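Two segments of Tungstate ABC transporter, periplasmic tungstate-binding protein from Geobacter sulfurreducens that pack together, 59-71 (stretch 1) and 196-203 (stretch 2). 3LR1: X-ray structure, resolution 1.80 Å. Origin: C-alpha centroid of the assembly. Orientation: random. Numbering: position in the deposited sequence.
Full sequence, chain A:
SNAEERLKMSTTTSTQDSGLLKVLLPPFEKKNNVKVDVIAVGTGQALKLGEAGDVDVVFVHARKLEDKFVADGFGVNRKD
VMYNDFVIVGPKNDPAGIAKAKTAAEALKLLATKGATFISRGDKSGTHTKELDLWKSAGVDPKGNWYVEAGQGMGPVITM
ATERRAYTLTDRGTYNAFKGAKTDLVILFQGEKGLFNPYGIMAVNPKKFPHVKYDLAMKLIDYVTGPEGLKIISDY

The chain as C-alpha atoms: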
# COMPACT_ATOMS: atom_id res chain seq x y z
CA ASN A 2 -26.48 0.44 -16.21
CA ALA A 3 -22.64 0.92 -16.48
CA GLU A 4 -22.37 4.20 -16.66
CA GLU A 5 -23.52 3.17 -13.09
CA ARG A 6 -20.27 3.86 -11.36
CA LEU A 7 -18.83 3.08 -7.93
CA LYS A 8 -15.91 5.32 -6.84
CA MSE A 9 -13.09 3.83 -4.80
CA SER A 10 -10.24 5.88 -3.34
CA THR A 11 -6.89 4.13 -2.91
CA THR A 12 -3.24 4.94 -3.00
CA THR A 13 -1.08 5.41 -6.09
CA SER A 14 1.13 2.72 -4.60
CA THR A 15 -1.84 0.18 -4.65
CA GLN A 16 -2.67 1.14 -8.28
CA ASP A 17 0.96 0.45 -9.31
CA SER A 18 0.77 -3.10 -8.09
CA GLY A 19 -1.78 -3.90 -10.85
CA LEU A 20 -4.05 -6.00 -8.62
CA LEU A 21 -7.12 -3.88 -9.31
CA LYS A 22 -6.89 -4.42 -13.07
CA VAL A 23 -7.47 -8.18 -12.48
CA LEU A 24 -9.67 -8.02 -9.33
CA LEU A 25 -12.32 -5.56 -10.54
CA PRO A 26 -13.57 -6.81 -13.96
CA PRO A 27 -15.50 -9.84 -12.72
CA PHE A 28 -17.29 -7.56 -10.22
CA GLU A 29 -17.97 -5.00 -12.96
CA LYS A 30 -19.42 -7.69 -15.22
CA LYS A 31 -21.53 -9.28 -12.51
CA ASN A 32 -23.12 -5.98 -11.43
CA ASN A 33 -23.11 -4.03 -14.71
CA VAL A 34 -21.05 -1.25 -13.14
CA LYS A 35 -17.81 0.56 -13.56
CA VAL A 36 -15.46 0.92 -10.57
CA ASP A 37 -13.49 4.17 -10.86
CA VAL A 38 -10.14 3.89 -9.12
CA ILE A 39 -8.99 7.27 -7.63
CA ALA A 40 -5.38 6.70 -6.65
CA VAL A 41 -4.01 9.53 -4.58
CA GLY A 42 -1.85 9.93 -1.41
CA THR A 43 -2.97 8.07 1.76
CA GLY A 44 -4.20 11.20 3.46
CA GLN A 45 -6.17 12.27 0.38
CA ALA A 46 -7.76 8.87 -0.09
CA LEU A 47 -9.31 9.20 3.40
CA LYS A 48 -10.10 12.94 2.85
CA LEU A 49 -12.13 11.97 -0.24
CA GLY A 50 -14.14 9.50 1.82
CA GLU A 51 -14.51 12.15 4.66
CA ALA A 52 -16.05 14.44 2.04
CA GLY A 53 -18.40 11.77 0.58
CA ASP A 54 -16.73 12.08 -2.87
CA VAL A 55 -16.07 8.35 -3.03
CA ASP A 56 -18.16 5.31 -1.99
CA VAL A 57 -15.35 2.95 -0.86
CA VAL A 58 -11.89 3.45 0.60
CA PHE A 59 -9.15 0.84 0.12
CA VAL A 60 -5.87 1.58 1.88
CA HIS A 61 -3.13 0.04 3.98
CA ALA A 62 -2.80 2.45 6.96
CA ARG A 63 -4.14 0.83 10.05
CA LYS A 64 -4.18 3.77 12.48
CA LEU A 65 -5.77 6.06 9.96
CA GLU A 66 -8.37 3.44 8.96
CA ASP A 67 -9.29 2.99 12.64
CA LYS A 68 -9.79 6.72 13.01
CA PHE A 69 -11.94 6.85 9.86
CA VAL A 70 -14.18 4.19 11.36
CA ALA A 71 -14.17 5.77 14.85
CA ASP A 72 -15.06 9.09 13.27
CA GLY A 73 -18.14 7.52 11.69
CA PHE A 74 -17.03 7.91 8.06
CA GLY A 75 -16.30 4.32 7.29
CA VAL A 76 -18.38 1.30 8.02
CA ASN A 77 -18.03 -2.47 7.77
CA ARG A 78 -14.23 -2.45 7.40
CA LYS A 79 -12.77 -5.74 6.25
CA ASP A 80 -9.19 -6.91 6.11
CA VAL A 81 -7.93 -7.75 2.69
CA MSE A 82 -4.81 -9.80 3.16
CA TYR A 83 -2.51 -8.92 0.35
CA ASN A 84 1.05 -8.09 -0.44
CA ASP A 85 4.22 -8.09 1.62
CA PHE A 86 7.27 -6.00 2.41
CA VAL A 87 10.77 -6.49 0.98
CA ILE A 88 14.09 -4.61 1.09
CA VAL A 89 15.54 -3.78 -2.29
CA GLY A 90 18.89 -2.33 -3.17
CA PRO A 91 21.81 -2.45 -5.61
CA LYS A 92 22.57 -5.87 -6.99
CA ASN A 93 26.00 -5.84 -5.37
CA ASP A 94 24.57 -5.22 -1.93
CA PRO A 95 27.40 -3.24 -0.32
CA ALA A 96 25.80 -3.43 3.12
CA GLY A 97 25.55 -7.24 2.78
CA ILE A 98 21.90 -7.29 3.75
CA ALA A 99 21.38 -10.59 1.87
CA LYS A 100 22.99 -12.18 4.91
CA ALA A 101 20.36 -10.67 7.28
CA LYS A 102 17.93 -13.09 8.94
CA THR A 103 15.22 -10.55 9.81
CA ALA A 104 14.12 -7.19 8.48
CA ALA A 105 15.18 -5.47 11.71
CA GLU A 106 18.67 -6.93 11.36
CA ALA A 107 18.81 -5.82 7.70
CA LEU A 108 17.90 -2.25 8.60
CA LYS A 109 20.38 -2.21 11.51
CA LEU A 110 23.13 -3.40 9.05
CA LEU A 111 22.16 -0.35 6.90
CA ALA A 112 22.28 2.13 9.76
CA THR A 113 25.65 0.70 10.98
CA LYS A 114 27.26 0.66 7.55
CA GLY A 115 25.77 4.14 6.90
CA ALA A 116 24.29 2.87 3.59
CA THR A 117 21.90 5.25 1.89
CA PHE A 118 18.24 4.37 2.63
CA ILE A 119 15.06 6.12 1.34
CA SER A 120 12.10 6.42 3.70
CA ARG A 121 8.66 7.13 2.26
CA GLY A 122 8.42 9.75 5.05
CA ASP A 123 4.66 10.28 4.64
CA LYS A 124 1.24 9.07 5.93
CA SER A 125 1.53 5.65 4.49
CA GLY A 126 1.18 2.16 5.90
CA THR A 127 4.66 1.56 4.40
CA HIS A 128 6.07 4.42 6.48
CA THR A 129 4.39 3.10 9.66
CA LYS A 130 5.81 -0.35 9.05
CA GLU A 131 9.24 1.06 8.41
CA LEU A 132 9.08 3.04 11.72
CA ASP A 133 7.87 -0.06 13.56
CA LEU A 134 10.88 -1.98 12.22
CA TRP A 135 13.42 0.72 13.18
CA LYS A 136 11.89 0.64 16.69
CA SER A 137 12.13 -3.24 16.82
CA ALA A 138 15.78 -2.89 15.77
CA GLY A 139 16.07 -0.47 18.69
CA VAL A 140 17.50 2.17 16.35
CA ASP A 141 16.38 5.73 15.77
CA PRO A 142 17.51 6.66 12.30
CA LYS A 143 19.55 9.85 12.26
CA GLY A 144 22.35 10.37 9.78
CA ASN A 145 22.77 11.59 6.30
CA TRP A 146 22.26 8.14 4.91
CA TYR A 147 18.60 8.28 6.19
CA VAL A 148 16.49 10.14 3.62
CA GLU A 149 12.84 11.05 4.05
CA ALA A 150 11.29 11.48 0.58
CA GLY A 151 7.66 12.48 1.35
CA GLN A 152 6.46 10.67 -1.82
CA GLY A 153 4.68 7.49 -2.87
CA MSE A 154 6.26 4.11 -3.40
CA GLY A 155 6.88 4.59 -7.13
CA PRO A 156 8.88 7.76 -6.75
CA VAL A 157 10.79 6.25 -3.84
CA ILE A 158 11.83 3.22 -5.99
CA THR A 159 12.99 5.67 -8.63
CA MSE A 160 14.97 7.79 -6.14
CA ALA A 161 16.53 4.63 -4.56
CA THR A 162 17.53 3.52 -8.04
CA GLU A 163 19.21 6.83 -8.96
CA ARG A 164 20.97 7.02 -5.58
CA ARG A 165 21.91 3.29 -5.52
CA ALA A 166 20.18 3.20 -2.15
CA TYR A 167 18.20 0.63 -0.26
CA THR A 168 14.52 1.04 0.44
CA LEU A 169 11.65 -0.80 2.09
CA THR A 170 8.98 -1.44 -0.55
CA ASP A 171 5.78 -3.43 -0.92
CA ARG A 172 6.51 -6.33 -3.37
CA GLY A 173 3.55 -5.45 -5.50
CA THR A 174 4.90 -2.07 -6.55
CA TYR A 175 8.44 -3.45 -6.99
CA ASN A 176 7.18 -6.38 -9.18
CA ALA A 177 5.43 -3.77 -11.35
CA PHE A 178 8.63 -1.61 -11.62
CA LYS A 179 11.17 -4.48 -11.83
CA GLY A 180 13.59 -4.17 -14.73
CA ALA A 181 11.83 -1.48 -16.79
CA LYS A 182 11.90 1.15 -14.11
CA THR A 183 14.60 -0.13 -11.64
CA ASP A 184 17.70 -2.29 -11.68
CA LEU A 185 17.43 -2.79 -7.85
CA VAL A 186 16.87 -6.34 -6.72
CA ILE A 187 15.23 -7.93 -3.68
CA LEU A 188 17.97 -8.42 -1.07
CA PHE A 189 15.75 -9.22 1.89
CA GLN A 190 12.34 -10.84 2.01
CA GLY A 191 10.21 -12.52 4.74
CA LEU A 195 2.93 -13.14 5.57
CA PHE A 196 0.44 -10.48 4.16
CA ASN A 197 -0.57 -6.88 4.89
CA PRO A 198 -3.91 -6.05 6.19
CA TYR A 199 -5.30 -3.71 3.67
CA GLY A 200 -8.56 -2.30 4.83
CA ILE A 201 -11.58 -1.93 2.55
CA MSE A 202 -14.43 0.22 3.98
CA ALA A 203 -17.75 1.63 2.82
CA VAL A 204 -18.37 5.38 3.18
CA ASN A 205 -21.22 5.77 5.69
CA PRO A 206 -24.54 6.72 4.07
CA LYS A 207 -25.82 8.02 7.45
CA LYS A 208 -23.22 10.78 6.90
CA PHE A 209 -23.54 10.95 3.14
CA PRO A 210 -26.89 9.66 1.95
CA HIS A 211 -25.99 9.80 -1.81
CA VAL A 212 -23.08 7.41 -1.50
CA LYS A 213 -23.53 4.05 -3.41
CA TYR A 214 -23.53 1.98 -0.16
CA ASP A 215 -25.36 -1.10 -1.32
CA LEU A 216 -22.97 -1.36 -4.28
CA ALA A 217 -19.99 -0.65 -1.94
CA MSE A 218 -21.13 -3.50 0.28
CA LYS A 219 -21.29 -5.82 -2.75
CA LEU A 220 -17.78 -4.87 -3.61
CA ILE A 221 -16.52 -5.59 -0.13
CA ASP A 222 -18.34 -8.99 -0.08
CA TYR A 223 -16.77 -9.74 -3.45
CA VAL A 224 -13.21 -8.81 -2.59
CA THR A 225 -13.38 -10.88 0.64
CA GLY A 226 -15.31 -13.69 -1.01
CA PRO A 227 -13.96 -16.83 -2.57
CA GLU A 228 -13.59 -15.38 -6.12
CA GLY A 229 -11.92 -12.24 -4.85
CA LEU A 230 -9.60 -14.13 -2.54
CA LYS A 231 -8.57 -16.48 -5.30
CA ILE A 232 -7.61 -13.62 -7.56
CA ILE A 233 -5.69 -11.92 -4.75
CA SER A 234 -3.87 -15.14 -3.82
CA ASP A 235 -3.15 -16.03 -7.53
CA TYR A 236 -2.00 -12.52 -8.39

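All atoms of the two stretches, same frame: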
# COMPACT_ATOMS: atom_id res chain seq x y z
N PHE A 59 -9.98 2.07 0.07
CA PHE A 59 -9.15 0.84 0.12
C PHE A 59 -7.68 1.24 0.32
O PHE A 59 -7.00 1.71 -0.62
CB PHE A 59 -9.34 0.03 -1.15
CG PHE A 59 -8.51 -1.23 -1.24
CD1 PHE A 59 -8.57 -2.18 -0.30
CD2 PHE A 59 -7.68 -1.42 -2.29
CE1 PHE A 59 -7.85 -3.39 -0.42
CE2 PHE A 59 -6.95 -2.62 -2.43
CZ PHE A 59 -7.05 -3.58 -1.47
N VAL A 60 -7.18 1.06 1.52
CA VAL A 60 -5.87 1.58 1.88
C VAL A 60 -5.17 0.64 2.84
O VAL A 60 -5.79 -0.22 3.44
CB VAL A 60 -5.93 2.97 2.55
CG1 VAL A 60 -6.43 4.07 1.53
CG2 VAL A 60 -6.77 2.94 3.81
N HIS A 61 -3.89 0.81 2.99
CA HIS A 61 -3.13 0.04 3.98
C HIS A 61 -2.57 1.11 4.90
O HIS A 61 -1.54 1.67 4.64
CB HIS A 61 -1.98 -0.84 3.33
CG HIS A 61 -1.16 -1.55 4.36
ND1 HIS A 61 -1.73 -2.22 5.43
CD2 HIS A 61 0.18 -1.61 4.57
CE1 HIS A 61 -0.77 -2.68 6.23
NE2 HIS A 61 0.39 -2.32 5.73
N ALA A 62 -3.24 1.37 6.02
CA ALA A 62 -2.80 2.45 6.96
C ALA A 62 -3.65 2.29 8.20
O ALA A 62 -4.70 2.96 8.40
CB ALA A 62 -3.00 3.81 6.36
N ARG A 63 -3.26 1.34 8.99
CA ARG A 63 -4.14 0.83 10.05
C ARG A 63 -4.64 1.92 11.03
O ARG A 63 -5.85 2.03 11.31
CB ARG A 63 -3.44 -0.31 10.82
CG ARG A 63 -4.33 -0.93 11.94
CD ARG A 63 -5.79 -1.19 11.42
NE ARG A 63 -6.20 -2.59 11.53
CZ ARG A 63 -5.78 -3.55 10.70
NH1 ARG A 63 -4.93 -3.25 9.72
NH2 ARG A 63 -6.20 -4.81 10.84
N LYS A 64 -3.75 2.76 11.52
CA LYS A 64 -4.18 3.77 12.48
C LYS A 64 -5.18 4.73 11.86
O LYS A 64 -6.11 5.20 12.51
CB LYS A 64 -3.04 4.59 13.06
CG LYS A 64 -1.81 3.82 13.34
CD LYS A 64 -0.69 4.70 14.00
CE LYS A 64 0.35 3.81 14.75
NZ LYS A 64 1.54 3.40 13.95
N LEU A 65 -4.91 5.11 10.64
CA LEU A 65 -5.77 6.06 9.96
C LEU A 65 -7.13 5.44 9.61
O LEU A 65 -8.16 6.08 9.69
CB LEU A 65 -5.07 6.57 8.72
CG LEU A 65 -3.85 7.42 8.98
CD1 LEU A 65 -3.33 7.89 7.62
CD2 LEU A 65 -4.18 8.62 9.97
N GLU A 66 -7.14 4.17 9.26
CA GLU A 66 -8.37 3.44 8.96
C GLU A 66 -9.21 3.37 10.24
O GLU A 66 -10.42 3.57 10.20
CB GLU A 66 -8.06 2.03 8.49
CG GLU A 66 -7.36 1.89 7.12
CD GLU A 66 -6.79 0.47 6.92
OE1 GLU A 66 -5.58 0.30 6.64
OE2 GLU A 66 -7.54 -0.48 7.06
N ASP A 67 -8.57 3.04 11.37
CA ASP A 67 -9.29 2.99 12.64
C ASP A 67 -9.96 4.30 12.98
O ASP A 67 -11.09 4.31 13.48
CB ASP A 67 -8.38 2.54 13.79
CG ASP A 67 -8.03 1.03 13.71
OD1 ASP A 67 -8.60 0.22 12.93
OD2 ASP A 67 -7.14 0.64 14.44
N LYS A 68 -9.25 5.40 12.75
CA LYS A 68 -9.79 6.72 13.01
C LYS A 68 -10.97 7.03 12.11
O LYS A 68 -11.91 7.61 12.52
CB LYS A 68 -8.70 7.81 12.87
CG LYS A 68 -9.17 9.17 13.29
CD LYS A 68 -8.09 10.24 13.35
CE LYS A 68 -8.68 11.59 13.72
NZ LYS A 68 -9.50 12.18 12.66
N PHE A 69 -10.89 6.63 10.86
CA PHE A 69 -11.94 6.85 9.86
C PHE A 69 -13.23 6.16 10.28
O PHE A 69 -14.33 6.71 10.13
CB PHE A 69 -11.42 6.36 8.52
CG PHE A 69 -12.26 6.73 7.32
CD1 PHE A 69 -12.17 7.96 6.75
CD2 PHE A 69 -13.08 5.82 6.73
CE1 PHE A 69 -12.95 8.29 5.59
CE2 PHE A 69 -13.87 6.11 5.60
CZ PHE A 69 -13.78 7.34 5.04
N VAL A 70 -13.08 4.96 10.82
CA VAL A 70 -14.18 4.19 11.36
C VAL A 70 -14.70 4.81 12.65
O VAL A 70 -15.91 5.00 12.80
CB VAL A 70 -13.87 2.69 11.54
CG1 VAL A 70 -14.96 1.97 12.44
CG2 VAL A 70 -13.64 1.93 10.19
N ALA A 71 -13.81 5.16 13.57
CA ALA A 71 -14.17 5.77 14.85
C ALA A 71 -14.91 7.09 14.65
O ALA A 71 -15.87 7.40 15.38
CB ALA A 71 -12.91 6.00 15.72
N PHE A 196 1.05 -11.63 4.93
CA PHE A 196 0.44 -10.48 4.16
C PHE A 196 -0.10 -9.27 5.00
O PHE A 196 -0.27 -9.30 6.22
CB PHE A 196 -0.55 -10.97 3.05
CG PHE A 196 0.03 -12.07 2.16
CD1 PHE A 196 -0.44 -13.37 2.24
CD2 PHE A 196 1.12 -11.81 1.34
CE1 PHE A 196 0.15 -14.39 1.46
CE2 PHE A 196 1.72 -12.78 0.58
CZ PHE A 196 1.25 -14.08 0.63
N ASN A 197 -0.29 -8.17 4.29
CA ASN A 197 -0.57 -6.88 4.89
C ASN A 197 -2.04 -6.72 4.93
O ASN A 197 -2.75 -7.08 3.97
CB ASN A 197 0.09 -5.73 4.12
CG ASN A 197 1.65 -5.81 4.16
OD1 ASN A 197 2.22 -6.47 5.05
ND2 ASN A 197 2.33 -5.18 3.16
N PRO A 198 -2.50 -6.17 6.03
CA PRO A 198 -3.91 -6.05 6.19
C PRO A 198 -4.41 -4.82 5.54
O PRO A 198 -4.58 -3.77 6.24
CB PRO A 198 -4.06 -5.89 7.71
CG PRO A 198 -2.77 -5.07 8.09
CD PRO A 198 -1.75 -5.83 7.26
N TYR A 199 -4.68 -4.86 4.24
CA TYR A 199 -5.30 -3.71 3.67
C TYR A 199 -6.61 -3.66 4.34
O TYR A 199 -7.14 -4.71 4.69
CB TYR A 199 -5.51 -3.79 2.16
CG TYR A 199 -4.23 -3.55 1.42
CD1 TYR A 199 -4.02 -2.39 0.67
CD2 TYR A 199 -3.22 -4.47 1.49
CE1 TYR A 199 -2.83 -2.18 0.00
CE2 TYR A 199 -2.03 -4.28 0.83
CZ TYR A 199 -1.85 -3.14 0.08
OH TYR A 199 -0.68 -2.94 -0.56
N GLY A 200 -7.16 -2.47 4.48
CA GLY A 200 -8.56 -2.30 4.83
C GLY A 200 -9.43 -1.75 3.69
O GLY A 200 -9.03 -0.84 2.98
N ILE A 201 -10.58 -2.36 3.50
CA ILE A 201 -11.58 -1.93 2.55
C ILE A 201 -12.82 -1.56 3.37
O ILE A 201 -13.21 -2.31 4.27
CB ILE A 201 -11.85 -2.99 1.42
CG1 ILE A 201 -12.63 -2.32 0.29
CG2 ILE A 201 -12.55 -4.29 1.95
CD1 ILE A 201 -12.68 -3.14 -1.04
N MSE A 202 -13.39 -0.37 3.11
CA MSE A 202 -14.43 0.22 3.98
C MSE A 202 -15.42 0.95 3.09
O MSE A 202 -15.02 1.52 2.08
CB MSE A 202 -13.84 1.24 4.97
CG MSE A 202 -12.76 0.73 5.81
SE MSE A 202 -11.85 2.17 6.72
CE MSE A 202 -10.76 3.11 5.42
N ALA A 203 -16.68 0.90 3.47
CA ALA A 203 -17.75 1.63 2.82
C ALA A 203 -17.91 2.98 3.52
O ALA A 203 -17.83 3.06 4.78
CB ALA A 203 -19.04 0.81 2.85

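The end of one strand pairs antiparallel with the strand 197–203, and the helix 63–71 that follows runs alongside the same partner, at 25° to it, together burying 718 Å². The pairing rests on V60 and G200: V60 N donates to G200 O (3.0 Å) and G200 N to V60 O (2.8 Å). F59 and I201 form the neighbouring non-hydrogen-bonded pair, their side chains on one face of the sheet. With chi1 t, F59 lays its ring along the partner strand, placing CD1 3.8 Å from I201 CB and CE1 3.5 Å from Y199 CB; the F59 and Y199 (chi1 m) rings, both buried, are nearly parallel but slid apart.

H61, also t, sets its CB over the flat apolar face of the Y199 ring, 3.7 Å from the centroid, while its own ring receives N197 CB over one face. H61 ND1 makes a weak hydrogen bond to P198 O (3.3 Å).

On the other face, glycine suits position 200: E66 OE2 lies 3.1 Å from G200 CA, where a CB would clash. E66 (m, t) also turns back to its helix's start, OE1 accepting from A62 N at 2.6 Å. The CA-to-CB bond of selenomethionine M202 points toward the other stretch, which covers 112 Å² of this buried residue, the most of any; its flexible, apolar m, t, m chain brings CE to 3.8 Å from F69 CD2 and SE to 3.9 Å from V70 CG2.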